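Local coordinates for uncharacterized protein PA0076 (PDB 2QNU) that is of unsettled molecular function but, as a TagF-family protein, is probably associated with the type VI secretion system of Pseudomonas aeruginosa, at residues G36-A39 with S40-E43; A46-L49 with D50-T54. All blocks are in the same frame, centred on the assembly; numbering follows the deposited sequence.

Contact 1 of 2, residues G36-A39 with S40-E43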
ATOM      1  N   GLY B  36     -14.284 -21.783   6.722  1.00 36.88           N
ATOM      2  CA  GLY B  36     -13.437 -21.333   7.808  1.00 37.52           C
ATOM      3  C   GLY B  36     -13.844 -21.970   9.131  1.00 38.06           C
ATOM      4  O   GLY B  36     -12.982 -22.307   9.948  1.00 38.16           O
HETATM    5  N   MSE B  37     -15.159 -22.052   9.363  1.00 38.65           N
HETATM    6  CA  MSE B  37     -15.708 -22.537  10.614  1.00 38.71           C
HETATM    7  C   MSE B  37     -15.318 -24.006  10.726  1.00 38.45           C
HETATM    8  O   MSE B  37     -14.710 -24.418  11.686  1.00 38.36           O
HETATM    9  CB  MSE B  37     -17.241 -22.384  10.641  1.00 39.15           C
HETATM   10  CG  MSE B  37     -17.770 -20.930  10.794  1.00 40.25           C
HETATM   11 SE   MSE B  37     -17.457 -20.160  12.644  1.00 55.04          SE
HETATM   12  CE  MSE B  37     -18.990 -21.146  13.396  1.00 47.69           C
ATOM     13  N   ARG B  38     -15.630 -24.758   9.683  1.00 38.74           N
ATOM     14  CA  ARG B  38     -15.300 -26.177   9.568  1.00 38.25           C
ATOM     15  C   ARG B  38     -13.795 -26.414   9.695  1.00 38.28           C
ATOM     16  O   ARG B  38     -13.382 -27.268  10.478  1.00 38.42           O
ATOM     17  CB  ARG B  38     -15.880 -26.683   8.270  1.00 37.81           C
ATOM     18  CG  ARG B  38     -15.767 -28.183   7.995  1.00 42.78           C
ATOM     19  CD  ARG B  38     -16.651 -29.029   8.958  1.00 48.91           C
ATOM     20  NE  ARG B  38     -15.819 -29.538  10.048  1.00 52.19           N
ATOM     21  CZ  ARG B  38     -16.177 -29.601  11.324  1.00 53.93           C
ATOM     22  NH1 ARG B  38     -17.397 -29.235  11.742  1.00 55.51           N
ATOM     23  NH2 ARG B  38     -15.303 -30.068  12.205  1.00 55.38           N
ATOM     24  N   ALA B  39     -12.945 -25.667   8.999  1.00 37.27           N
ATOM     25  CA  ALA B  39     -11.498 -25.905   9.158  1.00 37.38           C
ATOM     26  C   ALA B  39     -11.001 -25.562  10.565  1.00 37.15           C
ATOM     27  O   ALA B  39     -10.258 -26.326  11.150  1.00 37.24           O
ATOM     28  CB  ALA B  39     -10.676 -25.141   8.115  1.00 38.41           C
ATOM     29  N   SER B  40     -11.420 -24.416  11.114  1.00 37.02           N
ATOM     30  CA  SER B  40     -11.034 -24.030  12.514  1.00 36.74           C
ATOM     31  C   SER B  40     -11.500 -25.109  13.495  1.00 37.80           C
ATOM     32  O   SER B  40     -10.729 -25.555  14.341  1.00 40.08           O
ATOM     33  CB  SER B  40     -11.603 -22.668  12.878  1.00 35.30           C
ATOM     34  OG  SER B  40     -13.026 -22.741  12.810  1.00 34.59           O
ATOM     35  N   GLN B  41     -12.730 -25.588  13.327  1.00 38.38           N
ATOM     36  CA  GLN B  41     -13.236 -26.704  14.119  1.00 38.88           C
ATOM     37  C   GLN B  41     -12.376 -27.972  14.021  1.00 39.28           C
ATOM     38  O   GLN B  41     -12.066 -28.567  15.029  1.00 36.83           O
ATOM     39  CB  GLN B  41     -14.710 -27.002  13.782  1.00 38.60           C
ATOM     40  CG  GLN B  41     -15.634 -25.886  14.331  1.00 37.92           C
ATOM     41  CD  GLN B  41     -17.051 -25.891  13.764  1.00 39.80           C
ATOM     42  OE1 GLN B  41     -17.412 -26.724  12.953  1.00 43.48           O
ATOM     43  NE2 GLN B  41     -17.859 -24.915  14.186  1.00 42.93           N
ATOM     44  N   ASP B  42     -11.999 -28.388  12.819  1.00 41.24           N
ATOM     45  CA  ASP B  42     -11.157 -29.579  12.668  1.00 41.73           C
ATOM     46  C   ASP B  42      -9.777 -29.389  13.327  1.00 42.19           C
ATOM     47  O   ASP B  42      -9.213 -30.328  13.906  1.00 40.90           O
ATOM     48  CB  ASP B  42     -10.893 -29.901  11.205  1.00 42.99           C
ATOM     49  CG  ASP B  42     -12.076 -30.428  10.490  1.00 44.18           C
ATOM     50  OD1 ASP B  42     -13.061 -30.825  11.111  1.00 43.25           O
ATOM     51  OD2 ASP B  42     -12.001 -30.474   9.249  1.00 51.39           O
ATOM     52  N   GLU B  43      -9.217 -28.197  13.170  1.00 42.01           N
ATOM     53  CA  GLU B  43      -7.878 -27.899  13.684  1.00 43.73           C
ATOM     54  C   GLU B  43      -7.824 -27.824  15.207  1.00 43.64           C
ATOM     55  O   GLU B  43      -6.892 -28.337  15.838  1.00 43.64           O
ATOM     56  CB  GLU B  43      -7.366 -26.582  13.101  1.00 43.48           C
ATOM     57  CG  GLU B  43      -6.638 -26.780  11.747  1.00 47.74           C
ATOM     58  CD  GLU B  43      -6.806 -25.590  10.756  1.00 48.04           C
ATOM     59  OE1 GLU B  43      -7.082 -24.437  11.186  1.00 51.05           O
ATOM     60  OE2 GLU B  43      -6.693 -25.859   9.529  1.00 51.29           O
TER
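The last two turns of helix 23-44 form this contact, where i to i+4 backbone bonds are joined by an i to i+4 salt bridge between R38 and D42. NH2 of R38 reaches OD1 of D42 at 2.6 Å in a nearly straight bond (168°), and NE adds a weak one to the same oxygen, so a single carboxylate atom takes two donors of one guanidinium. OD1 lies almost in the guanidinium plane, whereas the donor NH2 stands above the carboxylate plane; the two flat groups are turned 44° apart. CG of R38 lies anti to the backbone N (chi1 -175°), and bends at chi2 and chi3 turn the chain forward along the helix toward D42. Q41 crosses R38 at about a right angle, its CB over one guanidinium face, 3.5 Å from NH2. On the buried side, OG of S40 turns back on the preceding helical turn, 2.6 Å from the carbonyl O of M37 and 2.9 Å from that of G36, with one proton for the two. Both carbonyls accept backbone bonds, Q41 N to M37 O at 2.8 Å and S40 N to G36 O at 2.9 Å. The selenomethionine M37 sets its CE 4.0 Å from NE2 of Q41. The charged pair R38 and D42 is exposed, while M37 and Q41 lean on helix 48-53, and F207 touches both M37 and S40.

Contact 2 of 2, residues A46-L49 with D50-T54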
ATOM      1  N   ALA B  46     -11.581 -29.950  20.603  1.00 39.89           N
ATOM      2  CA  ALA B  46     -12.245 -29.559  21.873  1.00 40.24           C
ATOM      3  C   ALA B  46     -12.004 -28.116  22.279  1.00 39.40           C
ATOM      4  O   ALA B  46     -12.823 -27.530  22.983  1.00 40.07           O
ATOM      5  CB  ALA B  46     -11.794 -30.460  23.016  1.00 40.49           C
ATOM      6  N   ALA B  47     -10.874 -27.571  21.847  1.00 39.42           N
ATOM      7  CA  ALA B  47     -10.502 -26.183  22.124  1.00 39.70           C
ATOM      8  C   ALA B  47     -11.257 -25.132  21.308  1.00 39.74           C
ATOM      9  O   ALA B  47     -11.102 -23.936  21.566  1.00 39.80           O
ATOM     10  CB  ALA B  47      -8.997 -26.014  21.909  1.00 39.98           C
ATOM     11  N   TRP B  48     -12.047 -25.566  20.325  1.00 39.31           N
ATOM     12  CA  TRP B  48     -12.647 -24.625  19.362  1.00 38.60           C
ATOM     13  C   TRP B  48     -13.589 -23.618  20.030  1.00 38.75           C
ATOM     14  O   TRP B  48     -13.522 -22.385  19.766  1.00 38.11           O
ATOM     15  CB  TRP B  48     -13.428 -25.387  18.277  1.00 38.33           C
ATOM     16  CG  TRP B  48     -14.022 -24.420  17.291  1.00 37.06           C
ATOM     17  CD1 TRP B  48     -13.355 -23.808  16.246  1.00 37.90           C
ATOM     18  CD2 TRP B  48     -15.356 -23.922  17.247  1.00 38.03           C
ATOM     19  NE1 TRP B  48     -14.202 -22.942  15.595  1.00 38.25           N
ATOM     20  CE2 TRP B  48     -15.431 -22.999  16.168  1.00 36.97           C
ATOM     21  CE3 TRP B  48     -16.502 -24.151  18.000  1.00 38.22           C
ATOM     22  CZ2 TRP B  48     -16.594 -22.330  15.845  1.00 38.74           C
ATOM     23  CZ3 TRP B  48     -17.666 -23.450  17.670  1.00 38.33           C
ATOM     24  CH2 TRP B  48     -17.697 -22.566  16.606  1.00 37.48           C
ATOM     25  N   LEU B  49     -14.505 -24.133  20.867  1.00 37.94           N
ATOM     26  CA  LEU B  49     -15.631 -23.336  21.346  1.00 38.22           C
ATOM     27  C   LEU B  49     -15.205 -22.196  22.272  1.00 37.85           C
ATOM     28  O   LEU B  49     -15.673 -21.064  22.147  1.00 36.85           O
ATOM     29  CB  LEU B  49     -16.676 -24.224  21.977  1.00 39.13           C
ATOM     30  CG  LEU B  49     -17.868 -23.506  22.561  1.00 38.36           C
ATOM     31  CD1 LEU B  49     -18.696 -22.794  21.512  1.00 41.03           C
ATOM     32  CD2 LEU B  49     -18.709 -24.522  23.346  1.00 39.74           C
ATOM     33  N   ASP B  50     -14.223 -22.488  23.099  1.00 37.86           N
ATOM     34  CA  ASP B  50     -13.595 -21.497  23.962  1.00 39.41           C
ATOM     35  C   ASP B  50     -12.908 -20.391  23.212  1.00 39.27           C
ATOM     36  O   ASP B  50     -13.027 -19.193  23.564  1.00 40.65           O
ATOM     37  CB  ASP B  50     -12.555 -22.201  24.839  1.00 38.96           C
ATOM     38  CG  ASP B  50     -13.208 -23.163  25.882  1.00 43.43           C
ATOM     39  OD1 ASP B  50     -14.471 -23.238  25.975  1.00 43.51           O
ATOM     40  OD2 ASP B  50     -12.450 -23.885  26.587  1.00 46.77           O
ATOM     41  N   ALA B  51     -12.167 -20.783  22.183  1.00 37.63           N
ATOM     42  CA  ALA B  51     -11.510 -19.789  21.282  1.00 37.65           C
ATOM     43  C   ALA B  51     -12.504 -18.873  20.568  1.00 36.19           C
ATOM     44  O   ALA B  51     -12.342 -17.631  20.562  1.00 37.93           O
ATOM     45  CB  ALA B  51     -10.649 -20.545  20.245  1.00 36.74           C
ATOM     46  N   TYR B  52     -13.500 -19.491  19.950  1.00 36.15           N
ATOM     47  CA  TYR B  52     -14.558 -18.830  19.197  1.00 37.00           C
ATOM     48  C   TYR B  52     -15.323 -17.788  20.049  1.00 38.25           C
ATOM     49  O   TYR B  52     -15.505 -16.622  19.646  1.00 39.20           O
ATOM     50  CB  TYR B  52     -15.538 -19.866  18.669  1.00 35.42           C
ATOM     51  CG  TYR B  52     -16.782 -19.321  17.909  1.00 36.24           C
ATOM     52  CD1 TYR B  52     -18.067 -19.350  18.494  1.00 36.72           C
ATOM     53  CD2 TYR B  52     -16.685 -18.809  16.606  1.00 38.23           C
ATOM     54  CE1 TYR B  52     -19.214 -18.894  17.815  1.00 34.80           C
ATOM     55  CE2 TYR B  52     -17.825 -18.346  15.925  1.00 37.31           C
ATOM     56  CZ  TYR B  52     -19.081 -18.400  16.528  1.00 36.31           C
ATOM     57  OH  TYR B  52     -20.185 -17.994  15.855  1.00 36.61           O
ATOM     58  N   LEU B  53     -15.775 -18.246  21.205  1.00 38.12           N
ATOM     59  CA  LEU B  53     -16.609 -17.424  22.132  1.00 38.88           C
ATOM     60  C   LEU B  53     -15.915 -16.207  22.641  1.00 38.33           C
ATOM     61  O   LEU B  53     -16.571 -15.190  22.878  1.00 39.27           O
ATOM     62  CB  LEU B  53     -16.972 -18.264  23.309  1.00 38.14           C
ATOM     63  CG  LEU B  53     -18.295 -18.986  23.292  1.00 41.70           C
ATOM     64  CD1 LEU B  53     -18.985 -19.180  22.005  1.00 41.08           C
ATOM     65  CD2 LEU B  53     -18.090 -20.292  24.031  1.00 43.58           C
ATOM     66  N   THR B  54     -14.599 -16.269  22.798  1.00 37.75           N
ATOM     67  CA  THR B  54     -13.891 -15.120  23.317  1.00 38.95           C
ATOM     68  C   THR B  54     -13.042 -14.386  22.300  1.00 38.26           C
ATOM     69  O   THR B  54     -12.162 -13.608  22.698  1.00 38.18           O
ATOM     70  CB  THR B  54     -12.954 -15.549  24.426  1.00 39.66           C
ATOM     71  OG1 THR B  54     -12.051 -16.526  23.885  1.00 42.31           O
ATOM     72  CG2 THR B  54     -13.752 -16.145  25.606  1.00 42.38           C
TER
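The carbonyl O of W48 accepts the backbone N of Y52 at 2.9 Å in a nearly straight bond (169°), and this step places the two aromatic side chains one helical turn apart. Both have CG anti to the backbone N (chi1 near 180°), which sends the rings side by side in the same direction. They form an offset stack: the six-membered ring of W48 and the phenol ring have centroids 4.6 Å apart and planes inclined by 19°. CH2 and CZ2 of the indole lie over one phenol face, CZ2 coming 3.6 Å from CD2 of Y52, while CB of Y52 makes a CH-pi contact over the indole, 3.9 Å from the centroid of its six-membered ring. The polar ends are held outside the stack, NE1 of W48 by a weak hydrogen bond to OG of S40 and OH of Y52 by the carbonyl O of S79. All this belongs to the short helix 48-53, whose buried side faces helix 23-44 and helix 209-212. Toward the outside, L49 and L53 repeat the same spacing with aliphatic groups: L53 CD2 lies 3.5 Å from CG of L49, and L53 N bonds to L49 O at 3.0 Å. T54, first to leave helical backbone angles, turns its OG1 back to the carbonyl O of D50 at 2.9 Å, in the carbonyl plane.

How the contacts relate
Contacts 1 and 2 belong to successive helices, the end of 23-44 and the short 48-53; the centres of the two contacts are about 11 Å apart, and their buried sides meet. Each has a buried and an exposed side, but the chemistry is divided differently. In contact 1 the surface carries an ionic pair and the inner side mixes selenium, amide and hydroxyl groups; in contact 2 the inner side is aromatic and the outer one combines the leucine pair L49 and L53 with the polar D50 and T54. They interlock at W48, whose CZ2 packs against CE of M37 and NE2 of Q41. The selenium of M37 also packs on CE2 of Y52, joining the two helices at a second point.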